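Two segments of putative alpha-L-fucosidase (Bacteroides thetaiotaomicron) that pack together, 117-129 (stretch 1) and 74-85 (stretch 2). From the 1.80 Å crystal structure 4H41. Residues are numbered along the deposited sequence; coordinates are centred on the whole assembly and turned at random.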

# COMPACT_ATOMS: atom_id res chain seq x y z
N TYR B 117 9.66 -13.12 24.86
CA TYR B 117 9.36 -14.48 24.40
C TYR B 117 10.12 -14.72 23.08
O TYR B 117 10.01 -13.93 22.16
CB TYR B 117 7.88 -14.72 24.17
CG TYR B 117 7.08 -15.00 25.41
CD1 TYR B 117 6.97 -14.05 26.42
CD2 TYR B 117 6.35 -16.18 25.54
CE1 TYR B 117 6.19 -14.29 27.56
CE2 TYR B 117 5.57 -16.42 26.67
CZ TYR B 117 5.46 -15.46 27.65
OH TYR B 117 4.68 -15.68 28.75
N PHE B 118 10.80 -15.86 22.99
CA PHE B 118 11.58 -16.26 21.83
C PHE B 118 10.75 -17.10 20.87
O PHE B 118 10.31 -18.17 21.24
CB PHE B 118 12.81 -17.07 22.32
CG PHE B 118 13.72 -17.47 21.20
CD1 PHE B 118 14.71 -16.61 20.75
CD2 PHE B 118 13.56 -18.68 20.55
CE1 PHE B 118 15.56 -16.98 19.71
CE2 PHE B 118 14.44 -19.07 19.52
CZ PHE B 118 15.43 -18.22 19.12
N GLY B 119 10.56 -16.62 19.66
CA GLY B 119 9.84 -17.37 18.64
C GLY B 119 10.72 -18.42 17.99
O GLY B 119 11.85 -18.13 17.57
N LEU B 120 10.18 -19.63 17.82
CA LEU B 120 10.95 -20.70 17.22
C LEU B 120 11.20 -20.46 15.74
O LEU B 120 10.53 -19.66 15.08
CB LEU B 120 10.25 -22.06 17.46
CG LEU B 120 10.12 -22.50 18.92
CD1 LEU B 120 9.62 -23.92 19.02
CD2 LEU B 120 11.47 -22.35 19.67
N TYR B 121 12.19 -21.18 15.23
CA TYR B 121 12.62 -21.07 13.85
C TYR B 121 11.56 -21.67 12.91
O TYR B 121 10.99 -22.73 13.20
CB TYR B 121 13.98 -21.78 13.68
CG TYR B 121 14.47 -21.86 12.26
CD1 TYR B 121 14.85 -20.71 11.57
CD2 TYR B 121 14.50 -23.06 11.58
CE1 TYR B 121 15.28 -20.77 10.24
CE2 TYR B 121 14.91 -23.14 10.25
CZ TYR B 121 15.28 -21.99 9.58
OH TYR B 121 15.63 -22.12 8.26
N ASP B 122 11.36 -21.03 11.77
CA ASP B 122 10.44 -21.47 10.72
C ASP B 122 11.27 -21.79 9.47
O ASP B 122 11.76 -20.88 8.78
CB ASP B 122 9.40 -20.37 10.45
CG ASP B 122 8.32 -20.72 9.43
OD1 ASP B 122 8.46 -21.76 8.74
OD2 ASP B 122 7.40 -19.92 9.26
N SER B 123 11.42 -23.08 9.16
CA SER B 123 12.28 -23.49 8.02
C SER B 123 11.65 -23.33 6.65
O SER B 123 12.38 -23.44 5.67
CB SER B 123 12.70 -24.95 8.16
OG SER B 123 11.65 -25.84 7.80
N GLY B 124 10.34 -23.19 6.58
CA GLY B 124 9.61 -23.14 5.32
C GLY B 124 9.10 -24.50 4.87
O GLY B 124 8.21 -24.57 4.03
N ARG B 125 9.61 -25.61 5.45
CA ARG B 125 9.25 -26.98 5.06
C ARG B 125 7.78 -27.28 5.37
O ARG B 125 7.11 -27.90 4.55
CB ARG B 125 10.13 -28.01 5.77
CG ARG B 125 11.56 -28.00 5.26
CD ARG B 125 12.41 -29.09 5.92
NE ARG B 125 13.83 -28.80 5.75
CZ ARG B 125 14.63 -28.20 6.64
NH1 ARG B 125 14.18 -27.86 7.83
NH2 ARG B 125 15.91 -27.98 6.34
N TYR B 126 7.28 -26.84 6.53
CA TYR B 126 5.88 -27.02 6.84
C TYR B 126 5.02 -26.24 5.82
O TYR B 126 4.06 -26.79 5.26
CB TYR B 126 5.57 -26.56 8.28
CG TYR B 126 4.13 -26.14 8.48
CD1 TYR B 126 3.09 -27.04 8.34
CD2 TYR B 126 3.82 -24.84 8.84
CE1 TYR B 126 1.76 -26.66 8.54
CE2 TYR B 126 2.50 -24.44 9.03
CZ TYR B 126 1.47 -25.36 8.91
OH TYR B 126 0.15 -25.01 9.09
N TRP B 127 5.36 -24.98 5.55
CA TRP B 127 4.57 -24.19 4.57
C TRP B 127 4.57 -24.85 3.18
O TRP B 127 3.56 -24.81 2.49
CB TRP B 127 5.10 -22.77 4.47
CG TRP B 127 4.89 -21.98 5.72
CD1 TRP B 127 5.86 -21.43 6.51
CD2 TRP B 127 3.64 -21.70 6.37
NE1 TRP B 127 5.29 -20.81 7.59
CE2 TRP B 127 3.93 -20.98 7.55
CE3 TRP B 127 2.29 -21.97 6.05
CZ2 TRP B 127 2.93 -20.55 8.43
CZ3 TRP B 127 1.29 -21.51 6.92
CH2 TRP B 127 1.61 -20.76 8.05
N ASP B 128 5.66 -25.49 2.79
CA ASP B 128 5.76 -26.14 1.49
C ASP B 128 5.10 -27.53 1.42
O ASP B 128 4.89 -28.02 0.32
CB ASP B 128 7.24 -26.28 1.10
CG ASP B 128 7.91 -24.94 0.84
OD1 ASP B 128 7.19 -23.93 0.73
OD2 ASP B 128 9.16 -24.89 0.86
N THR B 129 4.81 -28.18 2.56
CA THR B 129 4.26 -29.55 2.57
C THR B 129 2.93 -29.75 3.30
O THR B 129 2.25 -30.72 3.02
CB THR B 129 5.26 -30.49 3.25
OG1 THR B 129 5.40 -30.11 4.63
CG2 THR B 129 6.61 -30.55 2.53
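Stretch 2 74-85: IRSGYRKFMTYP

The strongest link is a two-pronged salt bridge: Arg79 NH1 donates to Asp128 OD2 and Arg79 NH2 to Asp128 OD1, both at 3.0 Å and both nearly straight, so the guanidinium meets the carboxylate edge-on. A third nitrogen, NE of Arg79, is held by Tyr78 OH at 3.0 Å, which steadies the long side chain before it reaches the helix that begins after Gly124.

Behind this clamp the two backbones run side by side in the same direction, Gly119 beside Arg75, Tyr121 beside Gly77, Asp122 beside Tyr78 and Ser123 beside Arg79. Asp122 forms a single bridge with Tyr78: Asp122 N donates to Gly77 O (3.0 Å), and Asp122 O accepts from Arg79 N (2.8 Å). Farther back, Gly119 O takes two bonds from one residue, Ser76 N and Ser76 OG, each at 3.0 Å. Stretch 2 then folds back through a type II' turn from Tyr78 to Phe81, with Arg79 at phi/psi 55/-120; Tyr121 OH reaches in to donate to Arg79 O at 2.6 Å.

Asp122 also organises its surroundings by side chain. Asp122 OD2 accepts from Trp127 NE1 (2.8 Å), Asp122 OD1 from Gly124 N (3.2 Å), and water 1 links Asp122 OD2 to Arg75 NE, 2.9 Å from each; Asp122 OD2 and Arg75 NE, 3.9 Å apart, form a long salt bridge of charges only, since the oxygen lies well out of the guanidinium plane.

Glycines keep the approach close. A CB on Gly119 would strike Ile74 O, one on Gly77 would strike Tyr121 CD1, and one on Gly124 would strike Arg79 NH1; the backbone angles of Gly124 call for glycine in any case. Gly124 CA lies over one face of the Arg79 guanidinium, 3.6 Å from Arg79 NH1. Phe118 CZ presses tightly on Ser76 CB (3.1 Å). Apolar packing completes the contact: Phe118 CZ lies 4.2 Å from Tyr84 CE1, while Trp127 CD1 meets the edge of the Tyr78 ring at Tyr78 CE1, 4.2 Å away.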

# COMPACT_ATOMS: atom_id res chain seq x y z
N ILE B 74 8.59 -12.93 16.76
CA ILE B 74 7.69 -13.92 16.15
C ILE B 74 8.37 -15.17 15.59
O ILE B 74 7.83 -16.25 15.80
CB ILE B 74 6.74 -13.23 15.12
CG1 ILE B 74 5.52 -14.11 14.84
CG2 ILE B 74 7.46 -12.84 13.86
CD1 ILE B 74 4.35 -13.38 14.14
N ARG B 75 9.54 -15.07 14.96
CA ARG B 75 10.25 -16.26 14.48
C ARG B 75 11.72 -15.94 14.33
O ARG B 75 12.13 -15.01 13.61
CB ARG B 75 9.66 -16.86 13.20
CG ARG B 75 9.61 -15.94 12.00
CD ARG B 75 8.71 -16.50 10.92
NE ARG B 75 7.30 -16.57 11.31
CZ ARG B 75 6.40 -15.59 11.20
NH1 ARG B 75 6.75 -14.40 10.71
NH2 ARG B 75 5.15 -15.78 11.60
N SER B 76 12.54 -16.68 15.09
CA SER B 76 13.97 -16.45 15.16
C SER B 76 14.69 -16.61 13.82
O SER B 76 15.79 -16.08 13.64
CB SER B 76 14.60 -17.34 16.22
OG SER B 76 14.32 -18.71 16.01
N GLY B 77 14.04 -17.28 12.89
CA GLY B 77 14.43 -17.28 11.51
C GLY B 77 13.30 -17.71 10.62
O GLY B 77 12.29 -18.27 11.08
N TYR B 78 13.42 -17.40 9.36
CA TYR B 78 12.46 -17.81 8.36
C TYR B 78 13.24 -18.20 7.11
O TYR B 78 13.87 -17.34 6.48
CB TYR B 78 11.44 -16.71 8.09
CG TYR B 78 10.48 -17.10 6.99
CD1 TYR B 78 9.79 -18.32 7.03
CD2 TYR B 78 10.32 -16.30 5.87
CE1 TYR B 78 8.95 -18.70 5.99
CE2 TYR B 78 9.48 -16.67 4.82
CZ TYR B 78 8.80 -17.88 4.89
OH TYR B 78 8.02 -18.31 3.86
N ARG B 79 13.25 -19.50 6.80
CA ARG B 79 14.02 -20.04 5.67
C ARG B 79 15.50 -19.60 5.85
O ARG B 79 16.06 -19.92 6.90
CB ARG B 79 13.42 -19.64 4.33
CG ARG B 79 12.01 -20.20 4.11
CD ARG B 79 11.45 -19.86 2.75
NE ARG B 79 10.04 -20.19 2.62
CZ ARG B 79 9.53 -21.35 2.21
NH1 ARG B 79 10.32 -22.36 1.90
NH2 ARG B 79 8.21 -21.52 2.14
N LYS B 80 16.12 -18.84 4.92
CA LYS B 80 17.56 -18.49 5.08
C LYS B 80 17.81 -17.20 5.87
O LYS B 80 18.96 -16.87 6.13
CB LYS B 80 18.25 -18.44 3.74
CG LYS B 80 18.33 -19.84 3.13
CD LYS B 80 19.24 -19.90 1.90
CE LYS B 80 19.56 -21.33 1.55
NZ LYS B 80 20.49 -21.43 0.40
N PHE B 81 16.78 -16.53 6.32
CA PHE B 81 16.93 -15.30 7.12
C PHE B 81 16.89 -15.65 8.61
O PHE B 81 16.13 -16.53 9.02
CB PHE B 81 15.86 -14.27 6.76
CG PHE B 81 16.12 -13.64 5.42
CD1 PHE B 81 16.98 -12.56 5.30
CD2 PHE B 81 15.59 -14.19 4.27
CE1 PHE B 81 17.29 -12.03 4.05
CE2 PHE B 81 15.84 -13.61 3.02
CZ PHE B 81 16.76 -12.59 2.91
N MSE B 82 17.72 -14.96 9.41
CA MSE B 82 17.79 -15.19 10.84
C MSE B 82 17.91 -13.86 11.58
O MSE B 82 18.30 -12.84 11.02
CB MSE B 82 18.93 -16.13 11.21
CG MSE B 82 20.30 -15.56 10.93
SE MSE B 82 21.76 -16.81 11.26
CE MSE B 82 21.70 -17.77 9.66
N THR B 83 17.59 -13.91 12.87
CA THR B 83 17.58 -12.75 13.76
C THR B 83 18.79 -12.66 14.66
O THR B 83 18.91 -11.69 15.40
CB THR B 83 16.32 -12.80 14.64
OG1 THR B 83 16.36 -13.94 15.48
CG2 THR B 83 15.05 -12.75 13.84
N TYR B 84 19.63 -13.68 14.68
CA TYR B 84 20.82 -13.71 15.54
C TYR B 84 21.90 -14.57 14.85
O TYR B 84 21.55 -15.35 13.96
CB TYR B 84 20.46 -14.25 16.93
CG TYR B 84 20.17 -15.73 16.96
CD1 TYR B 84 18.95 -16.23 16.53
CD2 TYR B 84 21.13 -16.64 17.40
CE1 TYR B 84 18.70 -17.60 16.51
CE2 TYR B 84 20.88 -18.01 17.42
CZ TYR B 84 19.63 -18.48 17.03
OH TYR B 84 19.40 -19.82 16.92
N PRO B 85 23.18 -14.49 15.27
CA PRO B 85 24.25 -15.24 14.57
C PRO B 85 24.29 -16.69 15.02
O PRO B 85 25.14 -17.08 15.80
CB PRO B 85 25.52 -14.46 14.94
CG PRO B 85 25.22 -13.88 16.27
CD PRO B 85 23.74 -13.58 16.29
O HOH W 1 6.00 -19.09 11.60